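PDB 6UYH: prolyl-tRNA synthetase from Naegleria fowleri, which probably joins proline to its cognate tRNA in an ATP-dependent reaction, and is held here with halofuginone and the ATP analogue AMPPNP. Local coordinates for residues Val184-Tyr195 against Asp218-Phe226; Met413-Arg421 against Ser432-Trp440. All coordinates share one frame; numbering follows the deposited sequence.

Contact 1: residues Val184-Tyr195 against Asp218-Phe226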
loop_
_atom_site.group_PDB
_atom_site.type_symbol
_atom_site.label_atom_id
_atom_site.label_comp_id
_atom_site.label_asym_id
_atom_site.label_seq_id
_atom_site.Cartn_x
_atom_site.Cartn_y
_atom_site.Cartn_z
ATOM N N VAL A 184 -23.106 -4.600 -5.916
ATOM C CA VAL A 184 -23.263 -3.329 -5.201
ATOM C C VAL A 184 -23.595 -3.576 -3.733
ATOM O O VAL A 184 -22.976 -3.002 -2.824
ATOM C CB VAL A 184 -24.347 -2.459 -5.867
ATOM C CG1 VAL A 184 -24.663 -1.240 -4.959
ATOM C CG2 VAL A 184 -23.907 -2.006 -7.247
ATOM N N PHE A 185 -24.569 -4.451 -3.481
ATOM C CA PHE A 185 -25.045 -4.634 -2.114
ATOM C C PHE A 185 -24.152 -5.583 -1.328
ATOM O O PHE A 185 -24.071 -5.477 -0.098
ATOM C CB PHE A 185 -26.512 -5.086 -2.146
ATOM C CG PHE A 185 -27.430 -4.012 -2.657
ATOM C CD1 PHE A 185 -27.917 -3.033 -1.796
ATOM C CD2 PHE A 185 -27.746 -3.936 -4.006
ATOM C CE1 PHE A 185 -28.736 -2.017 -2.263
ATOM C CE2 PHE A 185 -28.567 -2.925 -4.484
ATOM C CZ PHE A 185 -29.063 -1.963 -3.610
ATOM N N THR A 186 -23.461 -6.488 -2.025
ATOM C CA THR A 186 -22.417 -7.299 -1.399
ATOM C C THR A 186 -21.279 -6.427 -0.868
ATOM O O THR A 186 -20.818 -6.607 0.269
ATOM C CB THR A 186 -21.896 -8.322 -2.413
ATOM O OG1 THR A 186 -22.950 -9.234 -2.753
ATOM C CG2 THR A 186 -20.702 -9.095 -1.845
ATOM N N ILE A 187 -20.810 -5.468 -1.677
ATOM C CA ILE A 187 -19.750 -4.574 -1.211
ATOM C C ILE A 187 -20.272 -3.677 -0.098
ATOM O O ILE A 187 -19.567 -3.408 0.882
ATOM C CB ILE A 187 -19.172 -3.745 -2.381
ATOM C CG1 ILE A 187 -18.498 -4.664 -3.421
ATOM C CG2 ILE A 187 -18.152 -2.707 -1.869
ATOM C CD1 ILE A 187 -17.273 -5.407 -2.900
ATOM N N LEU A 188 -21.518 -3.207 -0.224
ATOM C CA LEU A 188 -22.100 -2.368 0.824
ATOM C C LEU A 188 -22.147 -3.107 2.160
ATOM O O LEU A 188 -21.884 -2.519 3.218
ATOM C CB LEU A 188 -23.506 -1.912 0.418
ATOM C CG LEU A 188 -24.091 -0.812 1.321
ATOM C CD1 LEU A 188 -23.366 0.505 1.103
ATOM C CD2 LEU A 188 -25.591 -0.663 1.099
ATOM N N GLU A 189 -22.479 -4.399 2.129
ATOM C CA GLU A 189 -22.441 -5.200 3.348
ATOM C C GLU A 189 -21.015 -5.331 3.883
ATOM O O GLU A 189 -20.805 -5.317 5.100
ATOM C CB GLU A 189 -23.060 -6.570 3.087
ATOM C CG GLU A 189 -22.835 -7.609 4.181
ATOM C CD GLU A 189 -23.541 -7.290 5.496
ATOM O OE1 GLU A 189 -24.357 -6.342 5.555
ATOM O OE2 GLU A 189 -23.293 -8.011 6.483
ATOM N N LEU A 190 -20.016 -5.441 3.001
ATOM C CA LEU A 190 -18.637 -5.491 3.482
ATOM C C LEU A 190 -18.241 -4.187 4.158
ATOM O O LEU A 190 -17.505 -4.200 5.148
ATOM C CB LEU A 190 -17.665 -5.805 2.344
ATOM C CG LEU A 190 -17.664 -7.231 1.796
ATOM C CD1 LEU A 190 -16.535 -7.379 0.777
ATOM C CD2 LEU A 190 -17.501 -8.255 2.925
ATOM N N TYR A 191 -18.712 -3.049 3.636
ATOM C CA TYR A 191 -18.446 -1.784 4.311
ATOM C C TYR A 191 -19.127 -1.742 5.675
ATOM O O TYR A 191 -18.547 -1.248 6.650
ATOM C CB TYR A 191 -18.912 -0.609 3.448
ATOM C CG TYR A 191 -18.100 -0.387 2.200
ATOM C CD1 TYR A 191 -16.818 -0.925 2.061
ATOM C CD2 TYR A 191 -18.611 0.382 1.155
ATOM C CE1 TYR A 191 -16.083 -0.711 0.915
ATOM C CE2 TYR A 191 -17.885 0.606 0.016
ATOM C CZ TYR A 191 -16.623 0.064 -0.108
ATOM O OH TYR A 191 -15.909 0.307 -1.263
ATOM N N LYS A 192 -20.360 -2.247 5.765
ATOM C CA LYS A 192 -20.999 -2.359 7.073
ATOM C C LYS A 192 -20.156 -3.220 8.015
ATOM O O LYS A 192 -19.984 -2.884 9.190
ATOM C CB LYS A 192 -22.411 -2.931 6.917
ATOM C CG LYS A 192 -23.133 -3.288 8.221
ATOM C CD LYS A 192 -22.934 -4.755 8.554
ATOM C CE LYS A 192 -24.035 -5.305 9.441
ATOM N NZ LYS A 192 -23.857 -6.781 9.540
ATOM N N ARG A 193 -19.605 -4.330 7.509
ATOM C CA ARG A 193 -18.799 -5.195 8.370
ATOM C C ARG A 193 -17.500 -4.521 8.803
ATOM O O ARG A 193 -17.046 -4.727 9.935
ATOM C CB ARG A 193 -18.511 -6.518 7.665
ATOM C CG ARG A 193 -19.780 -7.322 7.393
ATOM C CD ARG A 193 -19.439 -8.664 6.768
ATOM N NE ARG A 193 -18.601 -9.451 7.662
ATOM C CZ ARG A 193 -17.796 -10.429 7.265
ATOM N NH1 ARG A 193 -17.721 -10.754 5.979
ATOM N NH2 ARG A 193 -17.063 -11.078 8.155
ATOM N N VAL A 194 -16.867 -3.736 7.924
ATOM C CA VAL A 194 -15.676 -2.994 8.347
ATOM C C VAL A 194 -16.015 -2.094 9.527
ATOM O O VAL A 194 -15.356 -2.128 10.569
ATOM C CB VAL A 194 -15.087 -2.170 7.186
ATOM C CG1 VAL A 194 -13.995 -1.201 7.726
ATOM C CG2 VAL A 194 -14.497 -3.085 6.098
ATOM N N TYR A 195 -17.054 -1.274 9.380
ATOM C CA TYR A 195 -17.393 -0.357 10.459
ATOM C C TYR A 195 -17.794 -1.112 11.724
ATOM O O TYR A 195 -17.286 -0.826 12.814
ATOM C CB TYR A 195 -18.500 0.587 10.012
ATOM C CG TYR A 195 -17.970 1.782 9.273
ATOM C CD1 TYR A 195 -18.082 1.885 7.886
ATOM C CD2 TYR A 195 -17.317 2.804 9.963
ATOM C CE1 TYR A 195 -17.586 3.000 7.213
ATOM C CE2 TYR A 195 -16.817 3.907 9.303
ATOM C CZ TYR A 195 -16.955 4.005 7.932
ATOM O OH TYR A 195 -16.447 5.116 7.292
ATOM N N ASP A 218 -26.097 5.196 -12.077
ATOM C CA ASP A 218 -27.541 4.987 -12.096
ATOM C C ASP A 218 -28.117 5.124 -10.694
ATOM O O ASP A 218 -29.156 5.768 -10.506
ATOM C CB ASP A 218 -27.879 3.622 -12.692
ATOM C CG ASP A 218 -27.908 3.644 -14.216
ATOM O OD1 ASP A 218 -27.898 4.749 -14.805
ATOM O OD2 ASP A 218 -27.938 2.554 -14.826
ATOM N N TYR A 219 -27.460 4.530 -9.698
ATOM C CA TYR A 219 -27.846 4.748 -8.312
ATOM C C TYR A 219 -26.631 4.550 -7.419
ATOM O O TYR A 219 -25.698 3.821 -7.770
ATOM C CB TYR A 219 -28.989 3.824 -7.877
ATOM C CG TYR A 219 -28.671 2.343 -7.864
ATOM C CD1 TYR A 219 -29.031 1.524 -8.933
ATOM C CD2 TYR A 219 -28.047 1.755 -6.771
ATOM C CE1 TYR A 219 -28.761 0.165 -8.923
ATOM C CE2 TYR A 219 -27.757 0.397 -6.757
ATOM C CZ TYR A 219 -28.121 -0.387 -7.829
ATOM O OH TYR A 219 -27.847 -1.731 -7.808
ATOM N N THR A 220 -26.655 5.210 -6.259
ATOM C CA THR A 220 -25.550 5.218 -5.311
ATOM C C THR A 220 -26.045 4.726 -3.960
ATOM O O THR A 220 -27.071 5.212 -3.462
ATOM C CB THR A 220 -24.965 6.629 -5.171
ATOM O OG1 THR A 220 -24.372 7.029 -6.411
ATOM C CG2 THR A 220 -23.909 6.678 -4.077
ATOM N N THR A 221 -25.328 3.771 -3.370
ATOM C CA THR A 221 -25.628 3.331 -2.015
ATOM C C THR A 221 -24.524 3.813 -1.083
ATOM O O THR A 221 -23.396 4.075 -1.511
ATOM C CB THR A 221 -25.784 1.796 -1.914
ATOM O OG1 THR A 221 -24.526 1.146 -2.171
ATOM C CG2 THR A 221 -26.844 1.294 -2.908
ATOM N N THR A 222 -24.870 3.961 0.198
ATOM C CA THR A 222 -23.948 4.504 1.187
ATOM C C THR A 222 -24.153 3.787 2.512
ATOM O O THR A 222 -25.226 3.244 2.772
ATOM C CB THR A 222 -24.172 6.031 1.356
ATOM O OG1 THR A 222 -23.301 6.551 2.363
ATOM C CG2 THR A 222 -25.617 6.332 1.746
ATOM N N VAL A 223 -23.110 3.764 3.343
ATOM C CA VAL A 223 -23.263 3.478 4.769
ATOM C C VAL A 223 -23.098 4.798 5.512
ATOM O O VAL A 223 -22.043 5.441 5.438
ATOM C CB VAL A 223 -22.272 2.414 5.274
ATOM C CG1 VAL A 223 -22.733 1.021 4.834
ATOM C CG2 VAL A 223 -20.841 2.679 4.767
ATOM N N GLU A 224 -24.155 5.225 6.189
ATOM C CA GLU A 224 -24.124 6.453 6.974
ATOM C C GLU A 224 -23.709 6.147 8.403
ATOM O O GLU A 224 -24.130 5.139 8.977
ATOM C CB GLU A 224 -25.489 7.130 6.969
ATOM C CG GLU A 224 -25.885 7.644 5.592
ATOM C CD GLU A 224 -24.937 8.714 5.094
ATOM O OE1 GLU A 224 -24.828 9.762 5.772
ATOM O OE2 GLU A 224 -24.284 8.497 4.049
ATOM N N THR A 225 -22.872 7.019 8.968
ATOM C CA THR A 225 -22.449 6.936 10.359
ATOM C C THR A 225 -22.813 8.241 11.049
ATOM O O THR A 225 -23.183 9.226 10.401
ATOM C CB THR A 225 -20.943 6.667 10.494
ATOM O OG1 THR A 225 -20.210 7.755 9.927
ATOM C CG2 THR A 225 -20.538 5.361 9.775
ATOM N N PHE A 226 -22.722 8.244 12.378
ATOM C CA PHE A 226 -23.283 9.341 13.159
ATOM C C PHE A 226 -22.343 9.756 14.279
ATOM O O PHE A 226 -21.880 8.912 15.052
ATOM C CB PHE A 226 -24.635 8.942 13.751
ATOM C CG PHE A 226 -25.282 10.017 14.578
ATOM C CD1 PHE A 226 -25.706 11.209 13.994
ATOM C CD2 PHE A 226 -25.500 9.826 15.936
ATOM C CE1 PHE A 226 -26.334 12.201 14.763
ATOM C CE2 PHE A 226 -26.140 10.815 16.706
ATOM C CZ PHE A 226 -26.549 11.999 16.104
#
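Leu188 packs on Thr221 and Val223, and Val184 on Thr221 and on the Tyr219 ring, where Val184 CG1 meets Tyr219 CE2. Leu188 lies with CG anti to its own N (chi1 -169°), which brings CD1 down to the strand, 3.8 Å from Val223 CG1 and in van der Waals contact, at 3.5 Å, with Thr221 OG1. That hydroxyl bonds to the Ser239 carbonyl on the next strand, while Thr221 CG2 sits 3.9 Å from Val184 CG1. The other methyl of Val223, CG2, touches both Tyr191 CB and Tyr195 CE1.

Helix 184-195 runs almost parallel to strand 219-226, 12° between directions and 8.6 Å between axes, laid on one face of the antiparallel sheet of the class II synthetase core. The nucleotide and halofuginone lie close by: Tyr195 and Tyr191 have side chains about 5 Å from AMPPNP and about 6 Å from halofuginone respectively.

Three aromatic rings also take part. Thr225 CG2 makes a CH-pi contact over one face of Tyr195, 4.1 Å from the ring centroid and 14° off its normal; the Tyr195 hydroxyl bonds to the Gly236 carbonyl, tying the ring to strand 232-243. At the other end Phe185 CE2 meets Tyr219 OH obliquely at 3.6 Å. Asp181 hydrogen-bonds this hydroxyl.

No hydrogen bond links the two segments. Thr222 OG1 instead bonds along its strand to Glu224 OE2.

Contact 2: residues Met413-Arg421 against Ser432-Trp440. With EDO (1,2-ethanediol), chain B.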
loop_
_atom_site.group_PDB
_atom_site.type_symbol
_atom_site.label_atom_id
_atom_site.label_comp_id
_atom_site.label_asym_id
_atom_site.label_seq_id
_atom_site.Cartn_x
_atom_site.Cartn_y
_atom_site.Cartn_z
ATOM N N MET A 413 -26.991 6.231 18.648
ATOM C CA MET A 413 -27.431 6.628 17.312
ATOM C C MET A 413 -28.946 6.508 17.167
ATOM O O MET A 413 -29.609 7.435 16.680
ATOM C CB MET A 413 -26.723 5.787 16.250
ATOM C CG MET A 413 -27.145 6.172 14.823
ATOM S SD MET A 413 -26.191 5.340 13.553
ATOM C CE MET A 413 -26.875 3.698 13.695
ATOM N N ASN A 414 -29.512 5.375 17.598
ATOM C CA ASN A 414 -30.940 5.135 17.402
ATOM C C ASN A 414 -31.783 6.111 18.213
ATOM O O ASN A 414 -32.851 6.538 17.759
ATOM C CB ASN A 414 -31.290 3.691 17.769
ATOM C CG ASN A 414 -30.868 2.704 16.704
ATOM O OD1 ASN A 414 -30.834 3.038 15.520
ATOM N ND2 ASN A 414 -30.545 1.480 17.117
ATOM N N GLU A 415 -31.322 6.467 19.417
ATOM C CA GLU A 415 -32.007 7.475 20.223
ATOM C C GLU A 415 -32.014 8.840 19.552
ATOM O O GLU A 415 -32.840 9.691 19.909
ATOM C CB GLU A 415 -31.340 7.608 21.597
ATOM C CG GLU A 415 -31.586 6.457 22.559
ATOM C CD GLU A 415 -30.690 6.521 23.796
ATOM O OE1 GLU A 415 -29.668 7.244 23.773
ATOM O OE2 GLU A 415 -31.012 5.840 24.791
ATOM N N ARG A 416 -31.105 9.074 18.602
ATOM C CA ARG A 416 -30.946 10.373 17.962
ATOM C C ARG A 416 -31.496 10.384 16.545
ATOM O O ARG A 416 -31.157 11.272 15.758
ATOM C CB ARG A 416 -29.477 10.790 17.968
ATOM C CG ARG A 416 -28.875 10.852 19.356
ATOM C CD ARG A 416 -29.204 12.142 20.054
ATOM N NE ARG A 416 -28.414 13.242 19.521
ATOM C CZ ARG A 416 -27.159 13.499 19.887
ATOM N NH1 ARG A 416 -26.563 12.729 20.789
ATOM N NH2 ARG A 416 -26.503 14.522 19.349
ATOM N N ILE A 417 -32.319 9.397 16.202
ATOM C CA ILE A 417 -33.076 9.382 14.954
ATOM C C ILE A 417 -34.536 9.614 15.316
ATOM O O ILE A 417 -35.144 8.800 16.020
ATOM C CB ILE A 417 -32.896 8.065 14.189
ATOM C CG1 ILE A 417 -31.448 7.905 13.725
ATOM C CG2 ILE A 417 -33.825 8.026 12.981
ATOM C CD1 ILE A 417 -31.119 6.490 13.264
ATOM N N VAL A 418 -35.090 10.732 14.852
ATOM C CA VAL A 418 -36.428 11.171 15.214
ATOM C C VAL A 418 -37.277 11.205 13.953
ATOM O O VAL A 418 -36.868 11.794 12.946
ATOM C CB VAL A 418 -36.397 12.562 15.869
ATOM C CG1 VAL A 418 -37.801 13.016 16.212
ATOM C CG2 VAL A 418 -35.499 12.543 17.109
ATOM N N VAL A 419 -38.464 10.608 14.020
ATOM C CA VAL A 419 -39.453 10.754 12.954
ATOM C C VAL A 419 -40.051 12.154 13.032
ATOM O O VAL A 419 -40.668 12.525 14.039
ATOM C CB VAL A 419 -40.550 9.690 13.079
ATOM C CG1 VAL A 419 -41.618 9.895 12.001
ATOM C CG2 VAL A 419 -39.962 8.299 12.997
ATOM N N THR A 420 -39.887 12.936 11.968
ATOM C CA THR A 420 -40.354 14.321 11.948
ATOM C C THR A 420 -41.321 14.479 10.776
ATOM O O THR A 420 -40.900 14.644 9.625
ATOM C CB THR A 420 -39.176 15.302 11.875
ATOM O OG1 THR A 420 -38.390 15.065 10.701
ATOM C CG2 THR A 420 -38.278 15.140 13.095
ATOM N N ARG A 421 -42.622 14.431 11.073
ATOM C CA ARG A 421 -43.632 14.472 10.025
ATOM C C ARG A 421 -43.898 15.875 9.492
ATOM O O ARG A 421 -44.456 16.002 8.395
ATOM C CB ARG A 421 -44.940 13.863 10.543
ATOM C CG ARG A 421 -44.843 12.364 10.830
ATOM C CD ARG A 421 -46.045 11.935 11.657
ATOM N NE ARG A 421 -46.040 10.521 12.022
ATOM C CZ ARG A 421 -45.387 10.017 13.064
ATOM N NH1 ARG A 421 -44.649 10.803 13.837
ATOM N NH2 ARG A 421 -45.465 8.721 13.329
ATOM N N SER A 432 -31.544 20.232 17.978
ATOM C CA SER A 432 -31.116 19.494 19.159
ATOM C C SER A 432 -30.156 18.357 18.819
ATOM O O SER A 432 -29.901 17.498 19.669
ATOM C CB SER A 432 -32.325 18.959 19.929
ATOM O OG SER A 432 -33.212 18.250 19.087
ATOM N N GLY A 433 -29.615 18.341 17.604
ATOM C CA GLY A 433 -28.565 17.397 17.261
ATOM C C GLY A 433 -29.029 16.016 16.861
ATOM O O GLY A 433 -28.312 15.039 17.088
ATOM N N ASN A 434 -30.205 15.904 16.264
ATOM C CA ASN A 434 -30.744 14.626 15.838
ATOM C C ASN A 434 -30.692 14.496 14.326
ATOM O O ASN A 434 -30.607 15.487 13.593
ATOM C CB ASN A 434 -32.194 14.460 16.305
ATOM C CG ASN A 434 -32.324 14.464 17.807
ATOM O OD1 ASN A 434 -32.005 13.476 18.460
ATOM N ND2 ASN A 434 -32.807 15.578 18.369
ATOM N N MET A 435 -30.718 13.248 13.867
ATOM C CA MET A 435 -31.070 12.947 12.494
ATOM C C MET A 435 -32.579 12.774 12.415
ATOM O O MET A 435 -33.218 12.349 13.380
ATOM C CB MET A 435 -30.366 11.683 12.010
ATOM C CG MET A 435 -28.866 11.761 12.154
ATOM S SD MET A 435 -28.071 10.374 11.323
ATOM C CE MET A 435 -28.255 9.098 12.561
ATOM N N CYS A 436 -33.141 13.111 11.254
ATOM C CA CYS A 436 -34.581 13.215 11.085
ATOM C C CYS A 436 -35.044 12.327 9.940
ATOM O O CYS A 436 -34.480 12.382 8.845
ATOM C CB CYS A 436 -34.995 14.657 10.798
ATOM S SG CYS A 436 -34.439 15.823 12.052
ATOM N N LEU A 437 -36.092 11.545 10.190
ATOM C CA LEU A 437 -36.757 10.783 9.144
ATOM C C LEU A 437 -37.942 11.605 8.665
ATOM O O LEU A 437 -38.830 11.937 9.462
ATOM C CB LEU A 437 -37.222 9.418 9.651
ATOM C CG LEU A 437 -36.230 8.264 9.744
ATOM C CD1 LEU A 437 -36.853 7.143 10.578
ATOM C CD2 LEU A 437 -35.848 7.762 8.357
ATOM N N ILE A 438 -37.940 11.965 7.385
ATOM C CA ILE A 438 -38.992 12.840 6.870
ATOM C C ILE A 438 -39.755 12.137 5.752
ATOM O O ILE A 438 -39.186 11.298 5.036
ATOM C CB ILE A 438 -38.426 14.186 6.378
ATOM C CG1 ILE A 438 -37.527 14.000 5.152
ATOM C CG2 ILE A 438 -37.678 14.885 7.494
ATOM C CD1 ILE A 438 -37.274 15.296 4.390
ATOM N N PRO A 439 -41.038 12.443 5.570
ATOM C CA PRO A 439 -41.732 11.997 4.360
ATOM C C PRO A 439 -41.025 12.576 3.150
ATOM O O PRO A 439 -40.609 13.735 3.153
ATOM C CB PRO A 439 -43.151 12.570 4.510
ATOM C CG PRO A 439 -43.187 13.295 5.787
ATOM C CD PRO A 439 -41.819 13.416 6.353
ATOM N N TRP A 440 -40.869 11.759 2.114
ATOM C CA TRP A 440 -39.993 12.138 1.019
ATOM C C TRP A 440 -40.620 11.759 -0.311
ATOM O O TRP A 440 -41.155 10.661 -0.450
ATOM C CB TRP A 440 -38.631 11.454 1.185
ATOM C CG TRP A 440 -37.647 11.766 0.111
ATOM C CD1 TRP A 440 -37.070 10.880 -0.749
ATOM C CD2 TRP A 440 -37.125 13.056 -0.233
ATOM N NE1 TRP A 440 -36.218 11.538 -1.604
ATOM C CE2 TRP A 440 -36.226 12.871 -1.303
ATOM C CE3 TRP A 440 -37.318 14.344 0.267
ATOM C CZ2 TRP A 440 -35.531 13.931 -1.892
ATOM C CZ3 TRP A 440 -36.631 15.400 -0.324
ATOM C CH2 TRP A 440 -35.751 15.185 -1.387
HETATM C C1 EDO B . -43.200 8.668 16.957
HETATM O O1 EDO B . -43.448 9.960 16.399
HETATM C C2 EDO B . -42.814 7.707 15.843
HETATM O O2 EDO B . -43.995 7.307 15.140
HETATM O O HOH W 1 -33.314 12.218 20.391
#
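Two nitrogens of Arg416, NE and NH2, share one backbone acceptor, Gly433 O, at 3.0 and 2.9 Å, and reach it from the same face of the peptide plane. The oxygen stays near the guanidinium plane, and the chain reaches it by folding back at chi2 (-82°) and chi3 (-75°). NH2 also bonds to the carbonyl of Ala228. A Schellman motif, with Gly433 at C-prime and in positive phi, closes helix 423-431.

That helix is the crossover of a beta-alpha-beta unit in the C-terminal part of the prolyl-tRNA synthetase, and strands 417-419 and 435-440 are its parallel pair. Four backbone hydrogen bonds join the strands: Met435 N to Arg416 O, Val418 N to Met435 O, Leu437 N to Val418 O and Thr420 N to Leu437 O. Between them, Ile417 CA and Cys436 CA add CA-H...O contacts to Met435 O and Val418 O.

One face of the pair carries Ile417, Val419, Met435 and Leu437. Met435, turned about its CG-SD bond, sets CE 3.6 Å from Ile417 CG1 and 3.9 Å from Met413 CG on the preceding helix, while Leu437 CD1 lies against Ile417 CG2 and Val419 CG2. Val418 and Cys436 are on the opposite face; just past the strand Thr420 brings OG1 to 3.4 Å from Cys436 CB, and Phe426 of the crossover helix packs on both Thr420 and Cys436.

Asn434 stands across Arg416, amide and guanidinium planes 88° apart; its ND2 bonds to Ala429 O. A water donates to both Glu415 O and Asn434 OD1. Beyond the strand, Arg421 holds a 1,2-ethanediol, probably from crystallisation: NH1 donates to its O1, and NH2 to its O2. The second bond, Arg421 NH2 to ethanediol O2, is 2.7 Å long.

Contact 1 is complete well before the residues of contact 2 begin, and their centres lie about 20 Å apart. The first belongs to the catalytic core, beside the nucleotide and halofuginone; the second takes in the end of helix 391-415 and lies in the C-terminal region. Strand 505-512 bridges the two by beta pairing: it runs antiparallel to 435-440 and parallel to 232-243, itself the neighbour of 219-227. The two contacts also touch directly, since Phe226, near the end of strand 219-227, packs on Met413, Arg416, Gly433 and Met435, with Phe226 CD1 3.6 Å from Met435 CE. The C-terminal beta-alpha-beta unit is thus docked against the core that holds the ligands.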